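Local coordinates for DUF574 domain-containing protein (Thermobifida fusca, PDB 2QE6), which binds S-adenosylmethionine and is probably a methyltransferase of the Rossmann-like class, though the acceptor that it would methylate is not established, at residues A[11-14]-A[15-18]; A[168-172]-A[173-177]. The protein carries 1 engineered substitution. All blocks are in the same frame, centred on the assembly; numbering follows the deposited sequence.

Both contacts are local turns of one chain, and interaction 1 comes first along it. Residues 11-18 lie in the N-terminal loop ahead of helix 23-30, at the surface. Residues 168-177 run from the loop after strand 160-163 of the central sheet into the first turn of helix 175-185. That seven-stranded sheet, with strand order 3-2-1-4-5-7-6, is the Rossmann-like core of class I methyltransferases. The two centres are about 30 Å apart and the nearest atoms about 17 Å, without touching. The contacts relate differently to the cofactor: Tyr169, in the first segment of interaction 2, touches S-adenosylmethionine, whereas in interaction 1, a surface contact, the side chain of Leu16 stays about 12 Å from it.

Interaction 1: A[11-14]-A[15-18]; sequences WPPP and GLDF
Pro13 and Pro14 meet Leu16 and Asp17 in a local 3-10 turn on the protein surface, in the N-terminal loop that precedes helix 23-30. Two successive backbone bonds of the i to i+3 kind define it: Leu16 N donates to Pro13 O at 2.9 Å, and Asp17 N donates to Pro14 O at 3.1 Å. Both are fairly straight, with 163° and 159° at the hydrogen. Pro14 and Gly15 carry the winding between them, both with 3-10-like backbone angles. Beside the first bond an apolar contact is made: Leu16 CD1 lies 3.8 Å from Pro13 CG, a methyl set slantwise against the proline ring. Leu16 reaches it with CG beside its own backbone N (chi1 -65°) and the chain then extended. Met115 of helix 114-124 touches both side chains, as well as Trp11 and Pro12, so this face of the turn packs on the fold. Ahead of the turn, a cis peptide bond joins Trp11 to Pro12, and one face of the indole receives Pro12 CB and Pro13 CD, both displaced toward its rim. Trp11 NE1 is hydrogen-bonded to Asp35 OD1. At the other end Asp17 OD1 bonds to Ser19 N, an Asx turn, while Leu16 O accepts from Arg25 NH1 of helix 23-30. Chemically, the prolines suit this place: lacking N-H groups, they enter the turn as acceptors alone, and their rings restrict the backbone where it begins to wind.

Interaction 2: A[168-172]-A[173-177]; sequences HYLSP and DVVDR. With SAM (S-adenosylmethionine), chain F.
Ser171 and Asp173 both turn their side chains between backbone N and carbonyl carbon (chi1 58° and 50°), which brings Ser171 OG against Asp173 OD1. They do so in the turn that starts the chain into helix 175-185, after strand 160-163 of the Rossmann-like methyltransferase fold. The hydroxyl is assigned as donor to the carboxylate, but the 2.4 Å between OG and OD1 is so short that its exact length is doubtful. Ser171 O is gripped by two amides: Val175 N, at 2.9 Å, lies nearly along the C=O axis, though the bond is bent at the hydrogen (137°), whereas Val174 N, at 3.2 Å, approaches from above the carbonyl plane. On the buried side Val175 CG2, anti to its backbone N, rests 4.0 Å from Leu170 CB; Leu170 also packs on Val178 and Val179 further along the helix. Just upstream, Tyr169 belongs to the S-adenosylmethionine pocket, its CE2 meeting the ligand's C5' at 3.6 Å, obliquely to the ring. Asp176, whose carboxylate is salt-bridged to Arg229, takes part through its backbone: a water donates to Pro172 O at 2.8 Å and accepts from Asp176 N at 2.9 Å.

Interaction 1: A[11-14]-A[15-18]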
loop_
_atom_site.group_PDB
_atom_site.type_symbol
_atom_site.label_atom_id
_atom_site.label_comp_id
_atom_site.label_asym_id
_atom_site.label_seq_id
_atom_site.Cartn_x
_atom_site.Cartn_y
_atom_site.Cartn_z
ATOM N N TRP A 11 -15.974 16.055 11.948
ATOM C CA TRP A 11 -15.091 14.994 11.394
ATOM C C TRP A 11 -15.626 13.566 11.577
ATOM O O TRP A 11 -16.101 13.239 12.639
ATOM C CB TRP A 11 -13.681 15.034 12.030
ATOM C CG TRP A 11 -12.733 14.197 11.205
ATOM C CD1 TRP A 11 -12.414 12.874 11.380
ATOM C CD2 TRP A 11 -12.094 14.615 10.008
ATOM N NE1 TRP A 11 -11.593 12.444 10.358
ATOM C CE2 TRP A 11 -11.382 13.492 9.494
ATOM C CE3 TRP A 11 -12.071 15.823 9.295
ATOM C CZ2 TRP A 11 -10.624 13.557 8.315
ATOM C CZ3 TRP A 11 -11.308 15.889 8.123
ATOM C CH2 TRP A 11 -10.609 14.759 7.643
ATOM N N PRO A 12 -15.533 12.694 10.551
ATOM C CA PRO A 12 -15.109 12.931 9.177
ATOM C C PRO A 12 -16.053 13.919 8.498
ATOM O O PRO A 12 -17.175 14.124 8.999
ATOM C CB PRO A 12 -15.192 11.553 8.518
ATOM C CG PRO A 12 -15.272 10.570 9.613
ATOM C CD PRO A 12 -15.870 11.280 10.783
ATOM N N PRO A 13 -15.602 14.560 7.399
ATOM C CA PRO A 13 -16.416 15.676 6.881
ATOM C C PRO A 13 -17.725 15.138 6.303
ATOM O O PRO A 13 -17.685 14.287 5.416
ATOM C CB PRO A 13 -15.532 16.317 5.788
ATOM C CG PRO A 13 -14.163 15.678 5.936
ATOM C CD PRO A 13 -14.378 14.352 6.601
ATOM N N PRO A 14 -18.872 15.625 6.812
ATOM C CA PRO A 14 -20.179 15.104 6.386
ATOM C C PRO A 14 -20.405 15.204 4.867
ATOM O O PRO A 14 -21.074 14.345 4.299
ATOM C CB PRO A 14 -21.178 15.982 7.140
ATOM C CG PRO A 14 -20.411 16.617 8.230
ATOM C CD PRO A 14 -19.002 16.724 7.785
ATOM N N GLY A 15 -19.834 16.223 4.218
ATOM C CA GLY A 15 -19.919 16.358 2.756
ATOM C C GLY A 15 -19.298 15.209 1.953
ATOM O O GLY A 15 -19.502 15.126 0.751
ATOM N N LEU A 16 -18.509 14.345 2.599
ATOM C CA LEU A 16 -17.865 13.191 1.922
ATOM C C LEU A 16 -18.627 11.879 2.157
ATOM O O LEU A 16 -18.279 10.851 1.573
ATOM C CB LEU A 16 -16.407 13.040 2.384
ATOM C CG LEU A 16 -15.388 14.149 2.044
ATOM C CD1 LEU A 16 -13.999 13.854 2.650
ATOM C CD2 LEU A 16 -15.266 14.334 0.546
ATOM N N ASP A 17 -19.671 11.923 2.989
ATOM C CA ASP A 17 -20.517 10.753 3.301
ATOM C C ASP A 17 -21.657 10.629 2.279
ATOM O O ASP A 17 -22.661 11.368 2.373
ATOM C CB ASP A 17 -21.114 10.899 4.719
ATOM C CG ASP A 17 -21.891 9.661 5.190
ATOM O OD1 ASP A 17 -21.999 8.658 4.431
ATOM O OD2 ASP A 17 -22.405 9.691 6.343
ATOM N N PHE A 18 -21.519 9.703 1.326
ATOM C CA PHE A 18 -22.626 9.372 0.403
ATOM C C PHE A 18 -23.298 8.047 0.753
ATOM O O PHE A 18 -23.903 7.399 -0.109
ATOM C CB PHE A 18 -22.115 9.358 -1.041
ATOM C CG PHE A 18 -21.496 10.654 -1.449
ATOM C CD1 PHE A 18 -20.154 10.903 -1.197
ATOM C CD2 PHE A 18 -22.267 11.648 -2.032
ATOM C CE1 PHE A 18 -19.581 12.120 -1.543
ATOM C CE2 PHE A 18 -21.703 12.867 -2.381
ATOM C CZ PHE A 18 -20.349 13.101 -2.131
#

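Interaction 2: A[168-172]-A[173-177]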
loop_
_atom_site.group_PDB
_atom_site.type_symbol
_atom_site.label_atom_id
_atom_site.label_comp_id
_atom_site.label_asym_id
_atom_site.label_seq_id
_atom_site.Cartn_x
_atom_site.Cartn_y
_atom_site.Cartn_z
ATOM N N HIS A 168 -3.987 -5.681 -5.281
ATOM C CA HIS A 168 -5.241 -6.447 -5.466
ATOM C C HIS A 168 -6.430 -5.556 -5.886
ATOM O O HIS A 168 -7.520 -6.044 -6.092
ATOM C CB HIS A 168 -5.576 -7.277 -4.204
ATOM C CG HIS A 168 -5.538 -6.505 -2.912
ATOM N ND1 HIS A 168 -4.396 -6.360 -2.163
ATOM C CD2 HIS A 168 -6.504 -5.812 -2.261
ATOM C CE1 HIS A 168 -4.663 -5.641 -1.089
ATOM N NE2 HIS A 168 -5.933 -5.282 -1.132
ATOM N N TYR A 169 -6.220 -4.240 -6.013
ATOM C CA TYR A 169 -7.248 -3.349 -6.580
ATOM C C TYR A 169 -7.013 -3.063 -8.062
ATOM O O TYR A 169 -7.757 -2.266 -8.655
ATOM C CB TYR A 169 -7.338 -2.023 -5.772
ATOM C CG TYR A 169 -7.677 -2.274 -4.323
ATOM C CD1 TYR A 169 -8.850 -2.943 -3.964
ATOM C CD2 TYR A 169 -6.794 -1.923 -3.328
ATOM C CE1 TYR A 169 -9.130 -3.251 -2.637
ATOM C CE2 TYR A 169 -7.060 -2.203 -2.014
ATOM C CZ TYR A 169 -8.234 -2.845 -1.665
ATOM O OH TYR A 169 -8.451 -3.109 -0.344
ATOM N N LEU A 170 -5.974 -3.683 -8.653
ATOM C CA LEU A 170 -5.672 -3.530 -10.084
ATOM C C LEU A 170 -6.178 -4.764 -10.802
ATOM O O LEU A 170 -5.736 -5.862 -10.534
ATOM C CB LEU A 170 -4.160 -3.347 -10.353
ATOM C CG LEU A 170 -3.478 -2.109 -9.717
ATOM C CD1 LEU A 170 -1.967 -2.038 -10.016
ATOM C CD2 LEU A 170 -4.159 -0.838 -10.166
ATOM N N SER A 171 -7.068 -4.565 -11.748
ATOM C CA SER A 171 -7.701 -5.697 -12.426
ATOM C C SER A 171 -6.742 -6.339 -13.377
ATOM O O SER A 171 -5.759 -5.708 -13.785
ATOM C CB SER A 171 -8.957 -5.247 -13.196
ATOM O OG SER A 171 -8.661 -4.260 -14.150
ATOM N N PRO A 172 -7.031 -7.594 -13.764
ATOM C CA PRO A 172 -6.270 -8.255 -14.781
ATOM C C PRO A 172 -6.106 -7.462 -16.085
ATOM O O PRO A 172 -5.097 -7.626 -16.770
ATOM C CB PRO A 172 -7.099 -9.524 -15.053
ATOM C CG PRO A 172 -7.671 -9.839 -13.799
ATOM C CD PRO A 172 -8.057 -8.503 -13.211
ATOM N N ASP A 173 -7.089 -6.650 -16.454
ATOM C CA ASP A 173 -6.987 -5.954 -17.743
ATOM C C ASP A 173 -6.108 -4.710 -17.719
ATOM O O ASP A 173 -5.646 -4.286 -18.760
ATOM C CB ASP A 173 -8.344 -5.702 -18.412
ATOM C CG ASP A 173 -9.361 -5.070 -17.521
ATOM O OD1 ASP A 173 -9.007 -4.353 -16.569
ATOM O OD2 ASP A 173 -10.558 -5.300 -17.799
ATOM N N VAL A 174 -5.820 -4.168 -16.540
ATOM C CA VAL A 174 -4.971 -2.990 -16.454
ATOM C C VAL A 174 -3.621 -3.235 -15.756
ATOM O O VAL A 174 -2.716 -2.443 -15.949
ATOM C CB VAL A 174 -5.670 -1.830 -15.749
ATOM C CG1 VAL A 174 -7.024 -1.558 -16.376
ATOM C CG2 VAL A 174 -5.731 -2.072 -14.241
ATOM N N VAL A 175 -3.479 -4.316 -14.974
ATOM C CA VAL A 175 -2.322 -4.460 -14.078
ATOM C C VAL A 175 -0.957 -4.412 -14.795
ATOM O O VAL A 175 -0.036 -3.717 -14.339
ATOM C CB VAL A 175 -2.432 -5.721 -13.185
ATOM C CG1 VAL A 175 -2.316 -7.037 -14.044
ATOM C CG2 VAL A 175 -1.387 -5.672 -12.071
ATOM N N ASP A 176 -0.825 -5.105 -15.932
ATOM C CA ASP A 176 0.487 -5.218 -16.599
ATOM C C ASP A 176 0.995 -3.847 -17.030
ATOM O O ASP A 176 2.117 -3.482 -16.706
ATOM C CB ASP A 176 0.469 -6.168 -17.796
ATOM C CG ASP A 176 0.340 -7.635 -17.385
ATOM O OD1 ASP A 176 0.560 -7.992 -16.204
ATOM O OD2 ASP A 176 0.007 -8.455 -18.250
ATOM N N ARG A 177 0.146 -3.083 -17.707
ATOM C CA ARG A 177 0.509 -1.765 -18.190
ATOM C C ARG A 177 0.729 -0.793 -17.030
ATOM O O ARG A 177 1.641 0.061 -17.074
ATOM C CB ARG A 177 -0.574 -1.224 -19.154
ATOM C CG ARG A 177 -0.642 0.321 -19.251
ATOM C CD ARG A 177 -1.908 0.851 -19.967
ATOM N NE ARG A 177 -3.132 0.878 -19.136
ATOM C CZ ARG A 177 -3.445 1.835 -18.254
ATOM N NH1 ARG A 177 -2.631 2.863 -18.028
ATOM N NH2 ARG A 177 -4.591 1.759 -17.582
HETATM N N SAM F . -1.255 1.452 1.176
HETATM C CA SAM F . -1.964 1.430 2.516
HETATM C C SAM F . -1.507 0.221 3.303
HETATM O O SAM F . -1.533 0.234 4.528
HETATM O OXT SAM F . -1.131 -0.800 2.712
HETATM C CB SAM F . -3.502 1.368 2.472
HETATM C CG SAM F . -4.110 0.100 1.851
HETATM S SD SAM F . -5.918 0.120 1.613
HETATM C CE SAM F . -6.188 1.771 2.300
HETATM C "C5'" SAM F . -5.878 0.570 -0.134
HETATM C "C4'" SAM F . -5.758 2.036 -0.572
HETATM O "O4'" SAM F . -5.519 2.091 -1.982
HETATM C "C3'" SAM F . -7.028 2.869 -0.335
HETATM O "O3'" SAM F . -6.736 4.062 0.371
HETATM C "C2'" SAM F . -7.616 3.157 -1.707
HETATM O "O2'" SAM F . -8.415 4.344 -1.785
HETATM C "C1'" SAM F . -6.339 3.129 -2.540
HETATM N N9 SAM F . -6.650 2.844 -3.941
HETATM C C8 SAM F . -7.222 1.703 -4.502
HETATM N N7 SAM F . -7.311 1.884 -5.847
HETATM C C5 SAM F . -6.785 3.116 -6.136
HETATM C C6 SAM F . -6.606 3.790 -7.354
HETATM N N6 SAM F . -7.026 3.208 -8.511
HETATM N N1 SAM F . -6.023 5.045 -7.309
HETATM C C2 SAM F . -5.610 5.640 -6.100
HETATM N N3 SAM F . -5.798 4.974 -4.893
HETATM C C4 SAM F . -6.368 3.726 -4.939
HETATM O O HOH W 1 -2.749 -6.496 -17.656
#